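SsfS6 (Streptomyces sp. SF2575, PDB 4FZR) is a GT-B-fold protein related to the erythromycin biosynthesis protein CIII family, built from two domains that each carry a parallel beta sheet. Local coordinates at residues Arg225-Thr233 with Pro299-His307; His340-Val348 with Ser370-Leu378. All coordinates share one frame; numbering follows the deposited sequence.

Contact 1 of 2, residues Arg225-Thr233 with Pro299-His307; sequences RKQPRLCLT and PACDVVVHH
Arg-225 opens the contact by reaching over to the turn at Ala-300 to Asp-302. Its NH2 forms a salt bridge with OD1 of Asp-302; the modelled 2.5 Å is too short to trust, and the bond is well bent (116°). The guanidinium and carboxylate planes stand 76° apart, so the two groups do not lie flat against each other. The backbone of Cys-301, with CA over the centre, covers one guanidinium face. The other carboxylate oxygen serves Arg-229: its backbone N donates to Asp-302 OD2 (3.0 Å), almost straight, on the anti side. Arg-229 O accepts twice, from Asp-302 N at 2.9 Å and from Val-303 N at 3.2 Å. The side chain of Arg-229, bent at chi3 (-44°), brings one face of its guanidinium over Ala-300 O. Strands 229-231 and 303-306 then pair in parallel. Leu-230 slants across Val-303 and Val-305, with CD1 3.8 Å from Val-305 CG2. Phe-265 and Cys-362 also pack on Leu-230. Cys-231 N donates to Val-303 O, and Cys-231 O receives Val-305 N at 2.8 Å. On the other face of the sheet, Cys-231 CB meets the SG of Cys-301 and CG2 of Val-304. The Leu-232 side chain lies alongside Val-305, pointing the same way, with CD1 3.7 Å from Val-305 CB. Thr-233 OG1 approaches His-306 CB at 3.4 Å. The chemistry is split: a short parallel ladder, starting at a shared acceptor, and a salt bridge of doubtful length before it. Asp-302 OD2 ties the turn to the strand by fixing a backbone N-H.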
loop_
_atom_site.group_PDB
_atom_site.type_symbol
_atom_site.label_atom_id
_atom_site.label_comp_id
_atom_site.label_asym_id
_atom_site.label_seq_id
_atom_site.Cartn_x
_atom_site.Cartn_y
_atom_site.Cartn_z
ATOM N N ARG A 225 -16.090 24.579 4.193
ATOM C CA ARG A 225 -16.382 25.014 2.833
ATOM C C ARG A 225 -17.395 26.152 2.892
ATOM O O ARG A 225 -18.558 25.939 3.231
ATOM C CB ARG A 225 -16.944 23.859 1.997
ATOM C CG ARG A 225 -16.344 22.495 2.310
ATOM C CD ARG A 225 -16.394 21.577 1.097
ATOM N NE ARG A 225 -17.762 21.278 0.664
ATOM C CZ ARG A 225 -18.331 20.072 0.696
ATOM N NH1 ARG A 225 -17.669 19.007 1.136
ATOM N NH2 ARG A 225 -19.580 19.924 0.276
ATOM N N LYS A 226 -16.948 27.362 2.570
ATOM C CA LYS A 226 -17.814 28.537 2.641
ATOM C C LYS A 226 -18.654 28.736 1.376
ATOM O O LYS A 226 -19.452 29.671 1.299
ATOM C CB LYS A 226 -16.988 29.797 2.927
ATOM C CG LYS A 226 -16.959 30.200 4.396
ATOM C CD LYS A 226 -16.043 31.393 4.628
ATOM C CE LYS A 226 -16.309 32.063 5.970
ATOM N NZ LYS A 226 -16.195 31.124 7.119
ATOM N N GLN A 227 -18.477 27.860 0.391
ATOM C CA GLN A 227 -19.247 27.939 -0.846
ATOM C C GLN A 227 -19.093 26.660 -1.666
ATOM O O GLN A 227 -18.176 25.872 -1.425
ATOM C CB GLN A 227 -18.803 29.149 -1.671
ATOM C CG GLN A 227 -17.315 29.190 -1.967
ATOM C CD GLN A 227 -16.955 30.289 -2.946
ATOM O OE1 GLN A 227 -17.794 30.737 -3.731
ATOM N NE2 GLN A 227 -15.706 30.734 -2.904
ATOM N N PRO A 228 -20.000 26.444 -2.635
ATOM C CA PRO A 228 -19.936 25.277 -3.524
ATOM C C PRO A 228 -18.551 25.089 -4.132
ATOM O O PRO A 228 -18.004 26.032 -4.704
ATOM C CB PRO A 228 -20.950 25.620 -4.617
ATOM C CG PRO A 228 -21.938 26.497 -3.943
ATOM C CD PRO A 228 -21.167 27.296 -2.930
ATOM N N ARG A 229 -17.994 23.887 -4.005
ATOM C CA ARG A 229 -16.651 23.617 -4.502
ATOM C C ARG A 229 -16.669 22.641 -5.670
ATOM O O ARG A 229 -17.408 21.657 -5.661
ATOM C CB ARG A 229 -15.773 23.065 -3.381
ATOM C CG ARG A 229 -14.304 22.945 -3.761
ATOM C CD ARG A 229 -13.411 22.824 -2.547
ATOM N NE ARG A 229 -13.781 23.762 -1.492
ATOM C CZ ARG A 229 -13.235 23.772 -0.280
ATOM N NH1 ARG A 229 -12.292 22.891 0.038
ATOM N NH2 ARG A 229 -13.633 24.663 0.619
ATOM N N LEU A 230 -15.846 22.920 -6.675
ATOM C CA LEU A 230 -15.781 22.077 -7.861
ATOM C C LEU A 230 -14.346 21.667 -8.158
ATOM O O LEU A 230 -13.424 22.478 -8.067
ATOM C CB LEU A 230 -16.387 22.808 -9.064
ATOM C CG LEU A 230 -16.476 22.057 -10.396
ATOM C CD1 LEU A 230 -17.627 22.616 -11.232
ATOM C CD2 LEU A 230 -15.161 22.148 -11.167
ATOM N N CYS A 231 -14.167 20.399 -8.513
ATOM C CA CYS A 231 -12.846 19.869 -8.818
ATOM C C CYS A 231 -12.774 19.496 -10.298
ATOM O O CYS A 231 -13.722 18.934 -10.846
ATOM C CB CYS A 231 -12.540 18.663 -7.928
ATOM S SG CYS A 231 -11.081 17.737 -8.431
ATOM N N LEU A 232 -11.649 19.798 -10.942
ATOM C CA LEU A 232 -11.570 19.729 -12.402
ATOM C C LEU A 232 -10.787 18.528 -12.964
ATOM O O LEU A 232 -11.178 17.953 -13.977
ATOM C CB LEU A 232 -10.991 21.036 -12.953
ATOM C CG LEU A 232 -11.054 21.217 -14.472
ATOM C CD1 LEU A 232 -12.358 20.670 -15.053
ATOM C CD2 LEU A 232 -10.891 22.686 -14.813
ATOM N N THR A 233 -9.686 18.158 -12.324
ATOM C CA THR A 233 -8.857 17.038 -12.797
ATOM C C THR A 233 -8.774 16.943 -14.321
ATOM O O THR A 233 -9.473 16.138 -14.943
ATOM C CB THR A 233 -9.376 15.687 -12.282
ATOM O OG1 THR A 233 -10.791 15.606 -12.487
ATOM C CG2 THR A 233 -9.066 15.528 -10.812
ATOM N N PRO A 299 -14.161 14.373 -0.476
ATOM C CA PRO A 299 -15.173 14.816 0.491
ATOM C C PRO A 299 -15.331 16.333 0.542
ATOM O O PRO A 299 -16.382 16.830 0.951
ATOM C CB PRO A 299 -14.625 14.307 1.829
ATOM C CG PRO A 299 -13.735 13.166 1.473
ATOM C CD PRO A 299 -13.127 13.529 0.152
ATOM N N ALA A 300 -14.297 17.056 0.124
ATOM C CA ALA A 300 -14.263 18.506 0.283
ATOM C C ALA A 300 -14.903 19.280 -0.871
ATOM O O ALA A 300 -14.655 20.473 -1.014
ATOM C CB ALA A 300 -12.824 18.968 0.480
ATOM N N CYS A 301 -15.727 18.625 -1.684
ATOM C CA CYS A 301 -16.348 19.317 -2.813
ATOM C C CYS A 301 -17.705 18.744 -3.226
ATOM O O CYS A 301 -18.104 17.668 -2.784
ATOM C CB CYS A 301 -15.396 19.347 -4.013
ATOM S SG CYS A 301 -14.795 17.731 -4.530
ATOM N N ASP A 302 -18.399 19.483 -4.087
ATOM C CA ASP A 302 -19.788 19.192 -4.421
ATOM C C ASP A 302 -19.992 18.866 -5.900
ATOM O O ASP A 302 -21.058 18.390 -6.289
ATOM C CB ASP A 302 -20.661 20.388 -4.034
ATOM C CG ASP A 302 -20.343 20.915 -2.647
ATOM O OD1 ASP A 302 -21.000 20.479 -1.679
ATOM O OD2 ASP A 302 -19.432 21.760 -2.526
ATOM N N VAL A 303 -18.984 19.134 -6.724
ATOM C CA VAL A 303 -19.051 18.795 -8.143
ATOM C C VAL A 303 -17.669 18.411 -8.653
ATOM O O VAL A 303 -16.670 19.021 -8.273
ATOM C CB VAL A 303 -19.557 19.977 -9.001
ATOM C CG1 VAL A 303 -19.974 19.487 -10.379
ATOM C CG2 VAL A 303 -20.716 20.688 -8.321
ATOM N N VAL A 304 -17.608 17.402 -9.516
ATOM C CA VAL A 304 -16.364 17.081 -10.200
ATOM C C VAL A 304 -16.588 17.075 -11.710
ATOM O O VAL A 304 -17.520 16.446 -12.209
ATOM C CB VAL A 304 -15.771 15.722 -9.749
ATOM C CG1 VAL A 304 -14.445 15.465 -10.457
ATOM C CG2 VAL A 304 -15.572 15.689 -8.238
ATOM N N VAL A 305 -15.737 17.799 -12.426
ATOM C CA VAL A 305 -15.751 17.798 -13.882
ATOM C C VAL A 305 -14.510 17.052 -14.351
ATOM O O VAL A 305 -13.419 17.350 -13.888
ATOM C CB VAL A 305 -15.723 19.234 -14.424
ATOM C CG1 VAL A 305 -15.735 19.227 -15.946
ATOM C CG2 VAL A 305 -16.899 20.029 -13.864
ATOM N N HIS A 306 -14.657 16.077 -15.246
ATOM C CA HIS A 306 -13.503 15.263 -15.620
ATOM C C HIS A 306 -13.616 14.563 -16.969
ATOM O O HIS A 306 -14.631 14.637 -17.654
ATOM C CB HIS A 306 -13.194 14.238 -14.519
ATOM C CG HIS A 306 -14.297 13.251 -14.280
ATOM N ND1 HIS A 306 -14.283 11.976 -14.794
ATOM C CD2 HIS A 306 -15.448 13.365 -13.573
ATOM C CE1 HIS A 306 -15.382 11.340 -14.415
ATOM N NE2 HIS A 306 -16.103 12.161 -13.679
ATOM N N HIS A 307 -12.537 13.869 -17.315
ATOM C CA HIS A 307 -12.325 13.318 -18.650
ATOM C C HIS A 307 -13.102 12.036 -18.948
ATOM O O HIS A 307 -13.033 11.521 -20.056
ATOM C CB HIS A 307 -10.829 13.049 -18.856
ATOM C CG HIS A 307 -10.252 12.062 -17.886
ATOM N ND1 HIS A 307 -10.003 12.372 -16.567
ATOM C CD2 HIS A 307 -9.885 10.767 -18.044
ATOM C CE1 HIS A 307 -9.502 11.313 -15.955
ATOM N NE2 HIS A 307 -9.420 10.326 -16.829
#

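Contact 2 of 2, residues His340-Val348 with Ser370-Leu378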
loop_
_atom_site.group_PDB
_atom_site.type_symbol
_atom_site.label_atom_id
_atom_site.label_comp_id
_atom_site.label_asym_id
_atom_site.label_seq_id
_atom_site.Cartn_x
_atom_site.Cartn_y
_atom_site.Cartn_z
ATOM N N HIS A 340 -25.162 8.795 -16.736
ATOM C CA HIS A 340 -26.143 9.807 -17.107
ATOM C C HIS A 340 -27.568 9.342 -16.819
ATOM O O HIS A 340 -28.391 10.104 -16.307
ATOM C CB HIS A 340 -26.012 10.143 -18.590
ATOM C CG HIS A 340 -26.848 11.308 -19.016
ATOM N ND1 HIS A 340 -26.573 12.599 -18.616
ATOM C CD2 HIS A 340 -27.956 11.382 -19.789
ATOM C CE1 HIS A 340 -27.471 13.418 -19.132
ATOM N NE2 HIS A 340 -28.321 12.706 -19.849
ATOM N N ALA A 341 -27.848 8.086 -17.155
ATOM C CA ALA A 341 -29.177 7.509 -16.975
ATOM C C ALA A 341 -29.554 7.402 -15.498
ATOM O O ALA A 341 -30.726 7.514 -15.140
ATOM C CB ALA A 341 -29.250 6.132 -17.642
ATOM N N ALA A 342 -28.555 7.192 -14.645
ATOM C CA ALA A 342 -28.781 7.040 -13.210
ATOM C C ALA A 342 -29.019 8.385 -12.523
ATOM O O ALA A 342 -29.377 8.434 -11.347
ATOM C CB ALA A 342 -27.601 6.317 -12.571
ATOM N N GLY A 343 -28.810 9.473 -13.257
ATOM C CA GLY A 343 -29.052 10.807 -12.734
ATOM C C GLY A 343 -27.993 11.267 -11.751
ATOM O O GLY A 343 -28.195 12.236 -11.020
ATOM N N ALA A 344 -26.854 10.579 -11.737
ATOM C CA ALA A 344 -25.789 10.899 -10.793
ATOM C C ALA A 344 -24.812 11.918 -11.368
ATOM O O ALA A 344 -23.957 12.438 -10.655
ATOM C CB ALA A 344 -25.055 9.633 -10.375
ATOM N N GLY A 345 -24.938 12.209 -12.657
ATOM C CA GLY A 345 -24.067 13.177 -13.294
ATOM C C GLY A 345 -24.488 13.452 -14.721
ATOM O O GLY A 345 -25.448 12.860 -15.216
ATOM N N VAL A 346 -23.772 14.350 -15.388
ATOM C CA VAL A 346 -24.084 14.667 -16.775
ATOM C C VAL A 346 -22.949 14.266 -17.714
ATOM O O VAL A 346 -21.787 14.597 -17.483
ATOM C CB VAL A 346 -24.405 16.161 -16.969
ATOM C CG1 VAL A 346 -24.632 16.461 -18.445
ATOM C CG2 VAL A 346 -25.631 16.549 -16.157
ATOM N N GLU A 347 -23.304 13.545 -18.773
ATOM C CA GLU A 347 -22.362 13.207 -19.826
ATOM C C GLU A 347 -22.408 14.287 -20.896
ATOM O O GLU A 347 -23.448 14.501 -21.522
ATOM C CB GLU A 347 -22.727 11.860 -20.449
ATOM C CG GLU A 347 -21.810 11.428 -21.591
ATOM C CD GLU A 347 -22.475 10.441 -22.533
ATOM O OE1 GLU A 347 -21.752 9.658 -23.183
ATOM O OE2 GLU A 347 -23.721 10.455 -22.632
ATOM N N VAL A 348 -21.287 14.971 -21.101
ATOM C CA VAL A 348 -21.187 15.938 -22.190
ATOM C C VAL A 348 -20.332 15.331 -23.310
ATOM O O VAL A 348 -19.114 15.216 -23.178
ATOM C CB VAL A 348 -20.649 17.314 -21.702
ATOM C CG1 VAL A 348 -21.524 17.844 -20.573
ATOM C CG2 VAL A 348 -19.208 17.230 -21.236
ATOM N N SER A 370 -31.275 16.740 -7.355
ATOM C CA SER A 370 -31.534 15.339 -7.670
ATOM C C SER A 370 -30.251 14.626 -8.088
ATOM O O SER A 370 -30.221 13.398 -8.198
ATOM C CB SER A 370 -32.580 15.218 -8.783
ATOM O OG SER A 370 -32.062 15.654 -10.029
ATOM N N TYR A 371 -29.195 15.401 -8.320
ATOM C CA TYR A 371 -27.918 14.845 -8.752
ATOM C C TYR A 371 -27.074 14.380 -7.572
ATOM O O TYR A 371 -26.546 13.269 -7.586
ATOM C CB TYR A 371 -27.154 15.861 -9.600
ATOM C CG TYR A 371 -27.725 16.025 -10.988
ATOM C CD1 TYR A 371 -27.367 15.159 -12.013
ATOM C CD2 TYR A 371 -28.626 17.041 -11.272
ATOM C CE1 TYR A 371 -27.889 15.304 -13.286
ATOM C CE2 TYR A 371 -29.154 17.195 -12.539
ATOM C CZ TYR A 371 -28.784 16.323 -13.543
ATOM O OH TYR A 371 -29.305 16.473 -14.807
ATOM N N VAL A 372 -26.945 15.223 -6.554
ATOM C CA VAL A 372 -26.285 14.805 -5.327
ATOM C C VAL A 372 -27.038 13.613 -4.753
ATOM O O VAL A 372 -26.439 12.614 -4.364
ATOM C CB VAL A 372 -26.266 15.920 -4.274
ATOM C CG1 VAL A 372 -25.560 15.432 -3.023
ATOM C CG2 VAL A 372 -25.580 17.159 -4.822
ATOM N N GLY A 373 -28.361 13.729 -4.713
ATOM C CA GLY A 373 -29.209 12.674 -4.190
ATOM C C GLY A 373 -28.935 11.325 -4.829
ATOM O O GLY A 373 -28.754 10.324 -4.136
ATOM N N ASN A 374 -28.915 11.296 -6.157
ATOM C CA ASN A 374 -28.601 10.075 -6.894
ATOM C C ASN A 374 -27.173 9.584 -6.656
ATOM O O ASN A 374 -26.940 8.385 -6.495
ATOM C CB ASN A 374 -28.836 10.293 -8.388
ATOM C CG ASN A 374 -30.247 9.951 -8.805
ATOM O OD1 ASN A 374 -30.750 8.869 -8.495
ATOM N ND2 ASN A 374 -30.903 10.874 -9.499
ATOM N N ALA A 375 -26.223 10.513 -6.642
ATOM C CA ALA A 375 -24.821 10.178 -6.402
ATOM C C ALA A 375 -24.660 9.518 -5.038
ATOM O O ALA A 375 -23.969 8.507 -4.904
ATOM C CB ALA A 375 -23.957 11.427 -6.488
ATOM N N ARG A 376 -25.306 10.097 -4.030
ATOM C CA ARG A 376 -25.236 9.576 -2.670
ATOM C C ARG A 376 -25.973 8.248 -2.550
ATOM O O ARG A 376 -25.565 7.375 -1.785
ATOM C CB ARG A 376 -25.821 10.582 -1.679
ATOM C CG ARG A 376 -25.032 11.873 -1.563
ATOM C CD ARG A 376 -25.631 12.776 -0.501
ATOM N NE ARG A 376 -24.827 13.973 -0.276
ATOM C CZ ARG A 376 -25.161 14.948 0.562
ATOM N NH1 ARG A 376 -26.288 14.874 1.259
ATOM N NH2 ARG A 376 -24.367 16.001 0.705
ATOM N N ARG A 377 -27.062 8.097 -3.300
ATOM C CA ARG A 377 -27.799 6.837 -3.321
ATOM C C ARG A 377 -26.903 5.712 -3.827
ATOM O O ARG A 377 -26.875 4.623 -3.253
ATOM C CB ARG A 377 -29.049 6.942 -4.201
ATOM C CG ARG A 377 -29.745 5.602 -4.430
ATOM C CD ARG A 377 -30.993 5.730 -5.296
ATOM N NE ARG A 377 -30.702 6.310 -6.604
ATOM C CZ ARG A 377 -30.124 5.657 -7.609
ATOM N NH1 ARG A 377 -29.754 4.390 -7.473
ATOM N NH2 ARG A 377 -29.906 6.275 -8.760
ATOM N N LEU A 378 -26.173 5.988 -4.904
ATOM C CA LEU A 378 -25.285 5.005 -5.516
ATOM C C LEU A 378 -24.094 4.694 -4.616
ATOM O O LEU A 378 -23.702 3.534 -4.472
ATOM C CB LEU A 378 -24.794 5.513 -6.871
ATOM C CG LEU A 378 -25.847 5.519 -7.977
ATOM C CD1 LEU A 378 -25.336 6.261 -9.197
ATOM C CD2 LEU A 378 -26.240 4.095 -8.343
HETATM O O HOH W 1 -31.043 13.431 -11.913
#
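Ala-344 and Leu-378 form the apolar centre, with Ala-344 CB 3.6 Å from Leu-378 CD1. Ala-342 CB touches the same methyl from further off, and Ala-375 CB lies near Ala-344 CB. Tyr-371 extends this packing toward the strand. Its CG is anti to the carbonyl carbon (chi1 -74°), and the ring crosses Val-346 obliquely, with CE1 3.9 Å from Val-346 CG2. The backbone N of Gly-345 lies at the ring edge. Gly-343 O comes 3.2 Å from Tyr-371 CD1. It also takes a weak hydrogen bond from Asn-374 ND2 (3.4 Å). A water donates to Gly-343 O and to Ser-370 OG, and lies over one face of the tyrosine ring. Ser-370 OG is also bonded to Asp-368. At the polar edge, Arg-377 grips Asn-374 OD1 side-on with NE and NH2 (2.7 Å), OD1 lying in the guanidinium plane. Arg-377, from the same helix, thus holds the amide against the carbonyls of Ala-342 and Gly-343; its NH2 is 3.4 Å from Ala-342 O. Gly-343, with positive phi, leaves the helical conformation after helix 333-341 in a Schellman motif. This turn into strand 345-347 belongs to the alternating pattern of a Rossmann-like domain, and helix 370-382, after the last strand, packs over it.

How the contacts relate
Both contacts belong to the six-stranded parallel sheet in the C-terminal half of the GT-B fold. Contact 1 pairs strands 229-231 and 303-306, in the middle of the sheet. Contact 2 lies at one margin, where 345-347 is the outermost strand within the chain. Strand 323-325 separates 303-306 from 345-347. The contact centres are 15 Å apart, and their nearest atoms are about 5 Å apart without touching. They follow one another in sequence: contact 1 closes before contact 2 opens. Helix 358-367 bridges them, packing on Leu-230 and Val-305 as well as on Val-346 and Tyr-371. One contact thus joins interior strands; the other attaches a late helix to the sheet margin.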